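Local coordinates for protein catalase A (Saccharomyces cerevisiae, PDB 1A4E) that probably breaks down hydrogen peroxide made by peroxisomal oxidases into water and oxygen, using a bound heme, as a homotetramer, at residues G61-F66 / E303-F308; C90-S95 / R111-K116; N123-Y128 / A315-S320; S194-S199 / H218-Q223. All coordinates share one frame; numbering follows the deposited sequence.

How the contacts relate
All four contacts lie in the antiparallel beta-barrel of the catalase fold and share its curled sheet. Contact 1 joins strand 59-68 to the end of strand 294-303, and contact 2 joins strands 87-95 and 112-119. Their centres are about 10 Å apart. Contact 3, with its centre about 9 Å from that of contact 2, sets strand 122-129 against the loop 315-320. Contact 4 pairs strand 197-198 with strand 212-221. Its centre is about 12 Å from that of contact 2. Along the chain contact 1 encloses contacts 2 and 4 and crosses contact 3. Contacts 2 and 3 line part of the heme pocket with neighbouring strands and Phe317; Ser199 of contact 4 touches the heme too.

Contact 1: G61-F66 / E303-F308; sequences GAFGYF and ENPLNF
Phe63 and Glu303 form an antiparallel hydrogen-bonded pair at the end of strand 294-303, in the beta-barrel of the catalase fold. Their CA atoms are 5.0 Å apart. Phe63 N donates to Glu303 O at 2.8 Å, with the donor in the carbonyl plane. The return bond, Glu303 N to Phe63 O, is 3.1 Å long, and its donor stands above the carbonyl plane. The pairing stops there, and the chain leads on through Pro305 toward helix 308-313.

On the face that carries Phe63 and Glu303 the two CB atoms are 4.0 Å apart. Phe63 CG lies anti to the carbonyl carbon (chi1 -65°), and the ring reaches Pro305, crossing it at a slant. Its CE2 corner meets Pro305 CA at the ring edge, and Pro305 CG is equally near. Ala62 CB leans on Glu303 O. Beyond the pair, Gln311 touches both Phe63 and Pro305, and Pro305 O accepts a hydrogen bond from Gln154 of a second subunit.

Pro305 CD packs on Gly61 O at 3.5 Å. A water lies 2.8 Å from Gly61 O and within hydrogen-bonding distance of Asn304 OD1 as well.

Contact 2: C90-S95 / R111-K116; sequences CLTRFS and RGFATK. With HEM (protoporphyrin IX containing Fe), chain I.
The heme pocket of catalase is walled here by two antiparallel strands, with Arg93, Gly112, Phe113 and Ala114 all lining it. Arg93 and Ala114 face each other in a hydrogen-bonded pair. Arg93 N gives to Ala114 O at 2.9 Å, and Ala114 N gives back to Arg93 O. Leu91 with Lys116 and Ser95 with Gly112 are paired in the same way.

Arg93 CG is anti to the backbone N (chi1 -160°), and the chain bends at chi3. This brings the guanidinium edge to a heme propionate. NE donates to HEM O1D at 3.0 Å, and two weak bonds, NE to O2D and NH2 to O1D, add to the grip. NH2 also donates to His56 O. Ser95 OG is hydrogen-bonded to His56 ND1, placing it in the second shell of this active-site histidine.

The Thr92 and Phe94 side lies on the other face. Thr92 OG1 and Thr115 OG1 share a hydrogen bond of 3.1 Å. Phe94 and Phe113 form a T-shaped pair with planes at 65°. Phe94 CE1 points at the centre of the Phe113 ring, 3.7 Å above its plane.

Strand 59-68 flanks strand 87-95 through backbone bonds such as Thr92 to Ala62. Strand 122-129 flanks strand 112-119, while Trp260 meets Phe113 edge-to-face.

Contact 3: N123-Y128 / A315-S320; sequences NLDWVY and AAFAPS. With HEM (protoporphyrin IX containing Fe), chain I.
Asp125 reaches from its strand to the loop at Ala318, and one direct hydrogen bond ties the two segments. Ala318 N donates to Asp125 OD2 at 2.9 Å with an N-H...O angle of 157°. It meets the anti side of the carboxylate, 32° out of its plane. The other oxygen, OD1, is salt-bridged to Lys116, whose NZ also donates to Ala316 O. These partners probably stabilise the buried negative charge.

The tight part lies on the heme side. Val127 CG2 sits against Phe317 CB at 3.9 Å and against Pro319 CD at 4.0 Å. Val127 CG1, anti to the backbone N (chi1 -168°), is directed instead to the heme, 3.6 Å from HEM C2D. Phe317 CD2 touches propionate oxygen HEM O2D at 3.4 Å, so both segments help wall the heme pocket.

Packing is less direct beside the Asp125 bond, where two waters fill in. One donates to Asp125 O and Pro319 O. The other donates to Asp125 OD2, 2.9 Å from it, and to Ala316 O. Between these two segments there is no backbone-to-backbone bond; Asp125 bonds to Thr321 just beyond.

Strand 112-119 runs beside strand 122-129 and touches Phe317 through Ala114 and Lys116. Helix 332-348 packs on the heme side, where Tyr341, the axial ligand of the heme iron, meets Val127, Ala318 and Pro319.

Contact 4: S194-S199 / H218-Q223; sequences SMHGYS and HIKTDQ
The His196 imidazole has Lys220 over one face and Thr221 at its edge. Lys220 CD sits 3.6 Å from the ring centroid, only 6° off the normal, in a CH-pi contact. At the edge Thr221 N donates to His196 ND1 at 3.1 Å, with the donor almost in the ring plane. This bond makes ND1 an acceptor and fixes the turn of the ring. His196 CG is anti to the carbonyl carbon (chi1 -61°), which carries the ring across to strand 212-221.

Tyr198 and His218 meet obliquely. His218 ND1 comes to the edge of the Tyr198 ring, 3.5 Å from Tyr198 CD2. The far nitrogen, His218 NE2, is hydrogen-bonded to Gln265.

Between these groups Gly197 N donates to Ile219 O at 2.9 Å, on a lone pair, and Ile219 N returns a bond to Gly197 O. Past the paired residues, Thr221 OG1 accepts from Gln223 N at 3.1 Å and is also hydrogen-bonded to Arg193 O. A water joins Ser194 OG to Gln223 O, and Ser194 OG is also hydrogen-bonded to Asn191 OD1.

Strand 259-267 borders strand 212-221 on the barrel sheet, and Trp260 packs on Ile219 and Thr221. The arrangement is a short antiparallel ladder of two pairs, Gly197 with Ile219 hydrogen-bonded and Tyr198 with His218 non-hydrogen-bonded, followed by an ST turn at Thr221, within the catalase beta-barrel.

Contact 1: G61-F66 / E303-F308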
# COMPACT_ATOMS: atom_id res chain seq x y z
N GLY B 61 -21.06 11.99 9.98
CA GLY B 61 -21.94 11.75 8.85
C GLY B 61 -23.28 11.14 9.23
O GLY B 61 -23.48 10.71 10.36
N ALA B 62 -24.19 11.10 8.26
CA ALA B 62 -25.52 10.56 8.43
C ALA B 62 -26.16 10.34 7.07
O ALA B 62 -25.77 10.96 6.08
CB ALA B 62 -26.42 11.51 9.20
N PHE B 63 -27.11 9.41 7.01
CA PHE B 63 -27.89 9.11 5.81
C PHE B 63 -29.22 9.83 5.87
O PHE B 63 -29.69 10.21 6.95
CB PHE B 63 -28.18 7.60 5.68
CG PHE B 63 -26.93 6.75 5.49
CD1 PHE B 63 -26.41 6.57 4.20
CD2 PHE B 63 -26.32 6.15 6.60
CE1 PHE B 63 -25.26 5.79 4.03
CE2 PHE B 63 -25.17 5.37 6.41
CZ PHE B 63 -24.65 5.19 5.13
N GLY B 64 -29.82 10.03 4.70
CA GLY B 64 -31.12 10.66 4.58
C GLY B 64 -31.61 10.60 3.16
O GLY B 64 -31.38 9.62 2.46
N TYR B 65 -32.32 11.64 2.73
CA TYR B 65 -32.82 11.71 1.36
C TYR B 65 -32.96 13.14 0.88
O TYR B 65 -33.03 14.09 1.65
CB TYR B 65 -34.18 11.01 1.24
CG TYR B 65 -35.31 11.60 2.08
CD1 TYR B 65 -35.52 11.16 3.39
CD2 TYR B 65 -36.13 12.61 1.55
CE1 TYR B 65 -36.53 11.71 4.17
CE2 TYR B 65 -37.14 13.17 2.33
CZ TYR B 65 -37.33 12.72 3.63
OH TYR B 65 -38.33 13.28 4.39
N PHE B 66 -32.98 13.27 -0.45
CA PHE B 66 -33.27 14.50 -1.13
C PHE B 66 -34.67 14.30 -1.71
O PHE B 66 -34.96 13.24 -2.27
CB PHE B 66 -32.28 14.76 -2.26
CG PHE B 66 -32.65 15.94 -3.15
CD1 PHE B 66 -32.39 17.26 -2.73
CD2 PHE B 66 -33.29 15.72 -4.38
CE1 PHE B 66 -32.75 18.33 -3.55
CE2 PHE B 66 -33.65 16.81 -5.18
CZ PHE B 66 -33.39 18.11 -4.77
N GLU B 303 -31.15 9.22 9.46
CA GLU B 303 -30.61 7.92 9.79
C GLU B 303 -29.13 7.98 10.14
O GLU B 303 -28.30 8.48 9.39
CB GLU B 303 -30.80 6.98 8.62
CG GLU B 303 -30.54 5.52 8.94
CD GLU B 303 -30.45 4.62 7.71
OE1 GLU B 303 -31.31 4.69 6.84
OE2 GLU B 303 -29.50 3.84 7.63
N ASN B 304 -28.81 7.49 11.34
CA ASN B 304 -27.43 7.39 11.77
C ASN B 304 -26.72 6.19 11.14
O ASN B 304 -27.35 5.16 10.90
CB ASN B 304 -27.39 7.28 13.27
CG ASN B 304 -27.56 8.62 13.96
OD1 ASN B 304 -27.01 9.64 13.55
ND2 ASN B 304 -28.32 8.63 15.05
N PRO B 305 -25.41 6.26 10.84
CA PRO B 305 -24.60 5.11 10.43
C PRO B 305 -24.58 4.03 11.50
O PRO B 305 -24.70 4.33 12.69
CB PRO B 305 -23.22 5.69 10.16
CG PRO B 305 -23.53 7.13 9.79
CD PRO B 305 -24.61 7.47 10.81
N LEU B 306 -24.49 2.76 11.08
CA LEU B 306 -24.32 1.66 12.02
C LEU B 306 -22.86 1.55 12.45
O LEU B 306 -22.55 1.23 13.60
CB LEU B 306 -24.74 0.35 11.39
CG LEU B 306 -26.22 0.20 11.09
CD1 LEU B 306 -26.44 -1.08 10.32
CD2 LEU B 306 -27.02 0.19 12.39
N ASN B 307 -21.94 1.86 11.54
CA ASN B 307 -20.53 1.76 11.84
C ASN B 307 -19.84 2.95 11.19
O ASN B 307 -19.83 3.12 9.97
CB ASN B 307 -19.99 0.43 11.29
CG ASN B 307 -18.58 0.13 11.75
OD1 ASN B 307 -18.33 -0.45 12.81
ND2 ASN B 307 -17.63 0.55 10.93
N PHE B 308 -19.27 3.79 12.06
CA PHE B 308 -18.59 4.98 11.61
C PHE B 308 -17.47 4.68 10.63
O PHE B 308 -17.43 5.34 9.60
CB PHE B 308 -18.01 5.72 12.82
CG PHE B 308 -17.41 7.07 12.44
CD1 PHE B 308 -18.22 8.21 12.37
CD2 PHE B 308 -16.04 7.19 12.16
CE1 PHE B 308 -17.67 9.44 12.04
CE2 PHE B 308 -15.49 8.44 11.83
CZ PHE B 308 -16.31 9.56 11.76
O HOH W 1 -24.43 10.53 13.01

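Contact 2: C90-S95 / R111-K116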
# COMPACT_ATOMS: atom_id res chain seq x y z
N CYS B 90 -29.41 9.65 0.15
CA CYS B 90 -28.12 10.30 0.19
C CYS B 90 -27.34 10.03 1.47
O CYS B 90 -27.87 9.49 2.44
CB CYS B 90 -28.33 11.81 0.02
SG CYS B 90 -29.10 12.65 1.42
N LEU B 91 -26.05 10.38 1.44
CA LEU B 91 -25.16 10.29 2.59
C LEU B 91 -24.43 11.62 2.68
O LEU B 91 -23.86 12.08 1.70
CB LEU B 91 -24.13 9.16 2.41
CG LEU B 91 -22.87 9.15 3.31
CD1 LEU B 91 -23.20 8.89 4.77
CD2 LEU B 91 -21.94 8.08 2.81
N THR B 92 -24.40 12.24 3.86
CA THR B 92 -23.71 13.50 4.04
C THR B 92 -22.58 13.33 5.03
O THR B 92 -22.77 12.67 6.06
CB THR B 92 -24.70 14.58 4.54
OG1 THR B 92 -25.68 14.76 3.52
CG2 THR B 92 -24.02 15.91 4.82
N ARG B 93 -21.40 13.87 4.72
CA ARG B 93 -20.33 13.93 5.70
C ARG B 93 -20.04 15.41 5.90
O ARG B 93 -19.84 16.18 4.96
CB ARG B 93 -19.03 13.23 5.25
CG ARG B 93 -18.19 12.91 6.50
CD ARG B 93 -16.92 12.07 6.34
NE ARG B 93 -15.87 12.94 5.91
CZ ARG B 93 -14.85 13.34 6.66
NH1 ARG B 93 -14.61 12.99 7.92
NH2 ARG B 93 -14.08 14.26 6.15
N PHE B 94 -20.13 15.81 7.17
CA PHE B 94 -19.77 17.14 7.63
C PHE B 94 -18.37 17.09 8.21
O PHE B 94 -17.99 16.06 8.76
CB PHE B 94 -20.69 17.59 8.71
CG PHE B 94 -22.15 17.69 8.33
CD1 PHE B 94 -22.59 18.73 7.50
CD2 PHE B 94 -23.06 16.77 8.84
CE1 PHE B 94 -23.94 18.86 7.20
CE2 PHE B 94 -24.41 16.90 8.53
CZ PHE B 94 -24.85 17.94 7.71
N SER B 95 -17.58 18.16 8.15
CA SER B 95 -16.20 18.10 8.63
C SER B 95 -15.57 19.46 8.88
O SER B 95 -16.13 20.49 8.53
CB SER B 95 -15.35 17.37 7.62
OG SER B 95 -15.48 17.98 6.35
N ARG B 111 -16.52 24.51 7.41
CA ARG B 111 -17.03 23.18 7.61
C ARG B 111 -17.34 22.62 6.23
O ARG B 111 -17.84 23.33 5.35
CB ARG B 111 -18.33 23.15 8.41
CG ARG B 111 -18.37 23.66 9.84
CD ARG B 111 -17.43 22.94 10.79
NE ARG B 111 -16.32 23.83 11.01
CZ ARG B 111 -16.07 24.40 12.19
NH1 ARG B 111 -16.77 24.20 13.30
NH2 ARG B 111 -15.12 25.31 12.19
N GLY B 112 -17.02 21.34 6.02
CA GLY B 112 -17.40 20.66 4.80
C GLY B 112 -18.84 20.18 4.92
O GLY B 112 -19.35 19.93 6.02
N PHE B 113 -19.48 20.04 3.76
CA PHE B 113 -20.86 19.63 3.63
C PHE B 113 -20.89 18.90 2.29
O PHE B 113 -21.22 19.46 1.23
CB PHE B 113 -21.76 20.89 3.66
CG PHE B 113 -23.27 20.69 3.83
CD1 PHE B 113 -23.94 19.56 3.34
CD2 PHE B 113 -24.00 21.69 4.48
CE1 PHE B 113 -25.32 19.43 3.50
CE2 PHE B 113 -25.38 21.55 4.63
CZ PHE B 113 -26.04 20.43 4.15
N ALA B 114 -20.48 17.63 2.36
CA ALA B 114 -20.40 16.76 1.20
C ALA B 114 -21.57 15.80 1.16
O ALA B 114 -21.82 15.10 2.14
CB ALA B 114 -19.11 15.95 1.26
N THR B 115 -22.33 15.75 0.06
CA THR B 115 -23.47 14.86 -0.03
C THR B 115 -23.36 13.98 -1.27
O THR B 115 -23.02 14.43 -2.36
CB THR B 115 -24.78 15.69 -0.06
OG1 THR B 115 -24.77 16.51 1.09
CG2 THR B 115 -26.04 14.86 -0.01
N LYS B 116 -23.61 12.68 -1.06
CA LYS B 116 -23.59 11.67 -2.10
C LYS B 116 -25.03 11.26 -2.35
O LYS B 116 -25.72 10.85 -1.43
CB LYS B 116 -22.80 10.46 -1.65
CG LYS B 116 -22.76 9.33 -2.68
CD LYS B 116 -21.91 8.16 -2.18
CE LYS B 116 -20.49 8.60 -1.89
NZ LYS B 116 -19.86 9.04 -3.12
CHA HEM I . -11.81 17.20 0.73
CHB HEM I . -8.73 18.63 -2.66
CHC HEM I . -10.96 22.86 -2.87
CHD HEM I . -14.57 21.01 -0.29
C1A HEM I . -10.67 17.29 -0.06
C2A HEM I . -9.77 16.18 -0.29
C3A HEM I . -8.95 16.55 -1.31
C4A HEM I . -9.34 17.89 -1.67
CMA HEM I . -7.89 15.71 -2.01
CAA HEM I . -9.79 14.84 0.41
CBA HEM I . -10.44 13.82 -0.49
CGA HEM I . -10.51 12.41 0.07
O1A HEM I . -9.51 11.88 0.55
O2A HEM I . -11.59 11.85 0.00
C1B HEM I . -9.09 19.90 -3.03
C2B HEM I . -8.35 20.70 -3.99
C3B HEM I . -8.92 21.95 -3.99
C4B HEM I . -10.01 21.87 -3.03
CMB HEM I . -7.17 20.16 -4.79
CAB HEM I . -8.58 23.11 -4.70
CBB HEM I . -7.67 23.22 -5.85
C1C HEM I . -12.16 22.72 -2.21
C2C HEM I . -13.26 23.65 -2.33
C3C HEM I . -14.31 23.11 -1.66
C4C HEM I . -13.84 21.85 -1.12
CMC HEM I . -13.21 24.96 -3.12
CAC HEM I . -15.61 23.60 -1.55
CBC HEM I . -16.46 23.86 -2.69
C1D HEM I . -14.13 19.81 0.23
C2D HEM I . -14.89 18.97 1.11
C3D HEM I . -14.10 17.92 1.42
C4D HEM I . -12.86 18.11 0.72
CMD HEM I . -16.32 19.19 1.59
CAD HEM I . -14.43 16.78 2.36
CBD HEM I . -15.11 15.60 1.71
CGD HEM I . -15.45 14.56 2.76
O1D HEM I . -16.21 14.86 3.67
O2D HEM I . -14.96 13.44 2.69
NA HEM I . -10.42 18.33 -0.93
NB HEM I . -10.11 20.62 -2.46
NC HEM I . -12.54 21.60 -1.50
ND HEM I . -12.88 19.27 -0.02
FE HEM I . -11.47 19.97 -1.19

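Contact 3: N123-Y128 / A315-S320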
# COMPACT_ATOMS: atom_id res chain seq x y z
N ASN B 123 -23.95 7.77 -9.03
CA ASN B 123 -23.81 8.65 -7.89
C ASN B 123 -23.48 10.08 -8.31
O ASN B 123 -22.88 10.35 -9.35
CB ASN B 123 -22.74 8.07 -6.97
CG ASN B 123 -23.20 6.80 -6.27
OD1 ASN B 123 -24.37 6.42 -6.33
ND2 ASN B 123 -22.30 6.11 -5.58
N LEU B 124 -23.93 11.01 -7.47
CA LEU B 124 -23.69 12.42 -7.67
C LEU B 124 -23.11 12.94 -6.36
O LEU B 124 -23.71 12.75 -5.31
CB LEU B 124 -25.00 13.14 -7.97
CG LEU B 124 -25.16 14.53 -8.62
CD1 LEU B 124 -26.17 15.25 -7.77
CD2 LEU B 124 -23.86 15.34 -8.70
N ASP B 125 -21.94 13.59 -6.38
CA ASP B 125 -21.42 14.18 -5.17
C ASP B 125 -21.41 15.70 -5.25
O ASP B 125 -20.86 16.29 -6.18
CB ASP B 125 -19.99 13.69 -4.91
CG ASP B 125 -19.87 12.20 -4.60
OD1 ASP B 125 -20.81 11.60 -4.08
OD2 ASP B 125 -18.82 11.62 -4.86
N TRP B 126 -22.10 16.32 -4.30
CA TRP B 126 -22.07 17.75 -4.12
C TRP B 126 -21.12 18.00 -2.95
O TRP B 126 -21.46 17.98 -1.76
CB TRP B 126 -23.49 18.29 -3.81
CG TRP B 126 -24.42 18.50 -5.01
CD1 TRP B 126 -24.07 18.19 -6.30
CD2 TRP B 126 -25.71 18.96 -4.92
NE1 TRP B 126 -25.12 18.45 -7.03
CE2 TRP B 126 -26.13 18.91 -6.26
CE3 TRP B 126 -26.59 19.41 -3.93
CZ2 TRP B 126 -27.42 19.30 -6.63
CZ3 TRP B 126 -27.88 19.80 -4.30
CH2 TRP B 126 -28.29 19.74 -5.63
N VAL B 127 -19.85 18.18 -3.33
CA VAL B 127 -18.77 18.38 -2.38
C VAL B 127 -18.63 19.88 -2.17
O VAL B 127 -17.88 20.61 -2.83
CB VAL B 127 -17.47 17.75 -2.96
CG1 VAL B 127 -16.42 17.70 -1.88
CG2 VAL B 127 -17.70 16.33 -3.45
N TYR B 128 -19.43 20.35 -1.20
CA TYR B 128 -19.57 21.77 -0.88
C TYR B 128 -18.98 22.15 0.46
O TYR B 128 -18.74 21.29 1.29
CB TYR B 128 -21.03 22.13 -0.81
CG TYR B 128 -21.85 21.98 -2.08
CD1 TYR B 128 -21.30 21.59 -3.30
CD2 TYR B 128 -23.21 22.29 -1.99
CE1 TYR B 128 -22.09 21.51 -4.44
CE2 TYR B 128 -24.01 22.22 -3.13
CZ TYR B 128 -23.44 21.83 -4.33
OH TYR B 128 -24.24 21.78 -5.46
N ALA B 315 -16.06 6.57 3.28
CA ALA B 315 -16.83 7.27 2.26
C ALA B 315 -15.93 8.14 1.40
O ALA B 315 -15.03 8.83 1.89
CB ALA B 315 -17.87 8.15 2.92
N ALA B 316 -16.18 8.06 0.10
CA ALA B 316 -15.40 8.78 -0.90
C ALA B 316 -16.29 9.73 -1.68
O ALA B 316 -17.24 9.31 -2.33
CB ALA B 316 -14.78 7.81 -1.87
N PHE B 317 -15.96 11.02 -1.63
CA PHE B 317 -16.72 12.09 -2.29
C PHE B 317 -15.82 12.79 -3.29
O PHE B 317 -14.67 13.11 -2.97
CB PHE B 317 -17.20 13.13 -1.29
CG PHE B 317 -18.13 12.60 -0.21
CD1 PHE B 317 -19.51 12.58 -0.41
CD2 PHE B 317 -17.60 12.14 1.00
CE1 PHE B 317 -20.35 12.10 0.58
CE2 PHE B 317 -18.45 11.66 1.99
CZ PHE B 317 -19.83 11.64 1.79
N ALA B 318 -16.32 13.03 -4.51
CA ALA B 318 -15.55 13.65 -5.58
C ALA B 318 -16.42 14.51 -6.49
O ALA B 318 -17.50 14.07 -6.89
CB ALA B 318 -14.90 12.57 -6.44
N PRO B 319 -16.02 15.73 -6.88
CA PRO B 319 -16.71 16.57 -7.85
C PRO B 319 -16.85 15.93 -9.23
O PRO B 319 -17.76 16.26 -10.00
CB PRO B 319 -15.91 17.84 -7.87
CG PRO B 319 -15.28 17.88 -6.51
CD PRO B 319 -14.87 16.44 -6.32
N SER B 320 -15.95 14.99 -9.53
CA SER B 320 -15.99 14.25 -10.79
C SER B 320 -17.06 13.16 -10.81
O SER B 320 -17.39 12.62 -11.87
CB SER B 320 -14.60 13.65 -11.03
OG SER B 320 -14.08 12.98 -9.90
CHA HEM I . -11.81 17.20 0.73
CHB HEM I . -8.73 18.63 -2.66
CHC HEM I . -10.96 22.86 -2.87
CHD HEM I . -14.57 21.01 -0.29
C1A HEM I . -10.67 17.29 -0.06
C2A HEM I . -9.77 16.18 -0.29
C3A HEM I . -8.95 16.55 -1.31
C4A HEM I . -9.34 17.89 -1.67
CMA HEM I . -7.89 15.71 -2.01
CAA HEM I . -9.79 14.84 0.41
CBA HEM I . -10.44 13.82 -0.49
CGA HEM I . -10.51 12.41 0.07
O1A HEM I . -9.51 11.88 0.55
O2A HEM I . -11.59 11.85 0.00
C1B HEM I . -9.09 19.90 -3.03
C2B HEM I . -8.35 20.70 -3.99
C3B HEM I . -8.92 21.95 -3.99
C4B HEM I . -10.01 21.87 -3.03
CMB HEM I . -7.17 20.16 -4.79
CAB HEM I . -8.58 23.11 -4.70
CBB HEM I . -7.67 23.22 -5.85
C1C HEM I . -12.16 22.72 -2.21
C2C HEM I . -13.26 23.65 -2.33
C3C HEM I . -14.31 23.11 -1.66
C4C HEM I . -13.84 21.85 -1.12
CMC HEM I . -13.21 24.96 -3.12
CAC HEM I . -15.61 23.60 -1.55
CBC HEM I . -16.46 23.86 -2.69
C1D HEM I . -14.13 19.81 0.23
C2D HEM I . -14.89 18.97 1.11
C3D HEM I . -14.10 17.92 1.42
C4D HEM I . -12.86 18.11 0.72
CMD HEM I . -16.32 19.19 1.59
CAD HEM I . -14.43 16.78 2.36
CBD HEM I . -15.11 15.60 1.71
CGD HEM I . -15.45 14.56 2.76
O1D HEM I . -16.21 14.86 3.67
O2D HEM I . -14.96 13.44 2.69
NA HEM I . -10.42 18.33 -0.93
NB HEM I . -10.11 20.62 -2.46
NC HEM I . -12.54 21.60 -1.50
ND HEM I . -12.88 19.27 -0.02
FE HEM I . -11.47 19.97 -1.19
O HOH W 2 -20.22 17.13 -8.74
O HOH W 3 -17.48 9.05 -5.34

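Contact 4: S194-S199 / H218-Q223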
# COMPACT_ATOMS: atom_id res chain seq x y z
N SER B 194 -26.95 23.79 12.05
CA SER B 194 -27.17 25.22 12.08
C SER B 194 -26.28 26.00 11.12
O SER B 194 -25.88 27.12 11.41
CB SER B 194 -26.95 25.69 13.51
OG SER B 194 -27.84 25.08 14.42
N MET B 195 -25.96 25.40 9.96
CA MET B 195 -25.13 26.04 8.94
C MET B 195 -25.62 25.75 7.54
O MET B 195 -26.38 24.81 7.31
CB MET B 195 -23.66 25.58 9.05
CG MET B 195 -23.47 24.07 9.01
SD MET B 195 -21.74 23.55 8.95
CE MET B 195 -21.91 22.34 7.67
N HIS B 196 -25.19 26.58 6.58
CA HIS B 196 -25.57 26.40 5.19
C HIS B 196 -24.49 25.64 4.42
O HIS B 196 -23.37 25.51 4.90
CB HIS B 196 -25.76 27.75 4.50
CG HIS B 196 -26.85 28.61 5.10
ND1 HIS B 196 -28.02 28.21 5.56
CD2 HIS B 196 -26.80 29.97 5.25
CE1 HIS B 196 -28.69 29.26 5.98
NE2 HIS B 196 -27.94 30.31 5.79
N GLY B 197 -24.83 25.14 3.24
CA GLY B 197 -23.89 24.55 2.31
C GLY B 197 -23.95 25.38 1.03
O GLY B 197 -24.98 25.99 0.75
N TYR B 198 -22.88 25.50 0.24
CA TYR B 198 -22.90 26.30 -0.99
C TYR B 198 -21.97 25.62 -1.97
O TYR B 198 -20.91 25.15 -1.56
CB TYR B 198 -22.33 27.71 -0.85
CG TYR B 198 -22.93 28.59 0.23
CD1 TYR B 198 -22.51 28.43 1.55
CD2 TYR B 198 -23.88 29.56 -0.09
CE1 TYR B 198 -23.03 29.24 2.55
CE2 TYR B 198 -24.41 30.37 0.92
CZ TYR B 198 -23.97 30.20 2.23
OH TYR B 198 -24.49 30.98 3.25
N SER B 199 -22.32 25.59 -3.26
CA SER B 199 -21.44 24.99 -4.26
C SER B 199 -20.09 25.66 -4.35
O SER B 199 -19.09 25.01 -4.61
CB SER B 199 -22.10 25.02 -5.63
OG SER B 199 -22.35 26.32 -6.14
N HIS B 218 -27.31 26.69 -3.25
CA HIS B 218 -27.42 27.13 -1.87
C HIS B 218 -28.24 26.11 -1.10
O HIS B 218 -29.36 25.78 -1.49
CB HIS B 218 -28.13 28.50 -1.77
CG HIS B 218 -27.37 29.64 -2.41
ND1 HIS B 218 -26.72 30.62 -1.79
CD2 HIS B 218 -27.24 29.83 -3.76
CE1 HIS B 218 -26.19 31.39 -2.71
NE2 HIS B 218 -26.50 30.90 -3.89
N ILE B 219 -27.69 25.56 -0.02
CA ILE B 219 -28.37 24.58 0.80
C ILE B 219 -28.56 25.28 2.15
O ILE B 219 -27.67 25.35 2.99
CB ILE B 219 -27.49 23.30 0.90
CG1 ILE B 219 -27.19 22.73 -0.49
CG2 ILE B 219 -28.24 22.25 1.70
CD1 ILE B 219 -26.43 21.39 -0.50
N LYS B 220 -29.76 25.83 2.33
CA LYS B 220 -30.09 26.64 3.49
C LYS B 220 -30.69 25.87 4.65
O LYS B 220 -31.70 25.18 4.48
CB LYS B 220 -31.07 27.74 3.08
CG LYS B 220 -30.63 28.65 1.95
CD LYS B 220 -29.43 29.47 2.36
CE LYS B 220 -29.49 30.86 1.78
NZ LYS B 220 -30.71 31.55 2.20
N THR B 221 -30.13 25.99 5.85
CA THR B 221 -30.66 25.28 7.01
C THR B 221 -32.04 25.74 7.47
O THR B 221 -32.31 26.93 7.68
CB THR B 221 -29.64 25.38 8.17
OG1 THR B 221 -30.29 24.77 9.27
CG2 THR B 221 -29.20 26.79 8.53
N ASP B 222 -32.93 24.76 7.61
CA ASP B 222 -34.27 25.02 8.12
C ASP B 222 -34.29 25.19 9.63
O ASP B 222 -35.29 25.61 10.18
CB ASP B 222 -35.20 23.88 7.73
CG ASP B 222 -35.35 23.66 6.23
OD1 ASP B 222 -35.06 24.55 5.43
OD2 ASP B 222 -35.74 22.56 5.86
N GLN B 223 -33.17 24.87 10.29
CA GLN B 223 -33.03 25.06 11.73
C GLN B 223 -32.56 26.47 12.04
O GLN B 223 -32.67 26.92 13.18
CB GLN B 223 -32.02 24.07 12.31
CG GLN B 223 -32.42 22.59 12.29
CD GLN B 223 -32.53 21.97 10.90
OE1 GLN B 223 -33.59 21.52 10.48
NE2 GLN B 223 -31.44 21.94 10.16
O HOH W 4 -30.36 26.40 14.98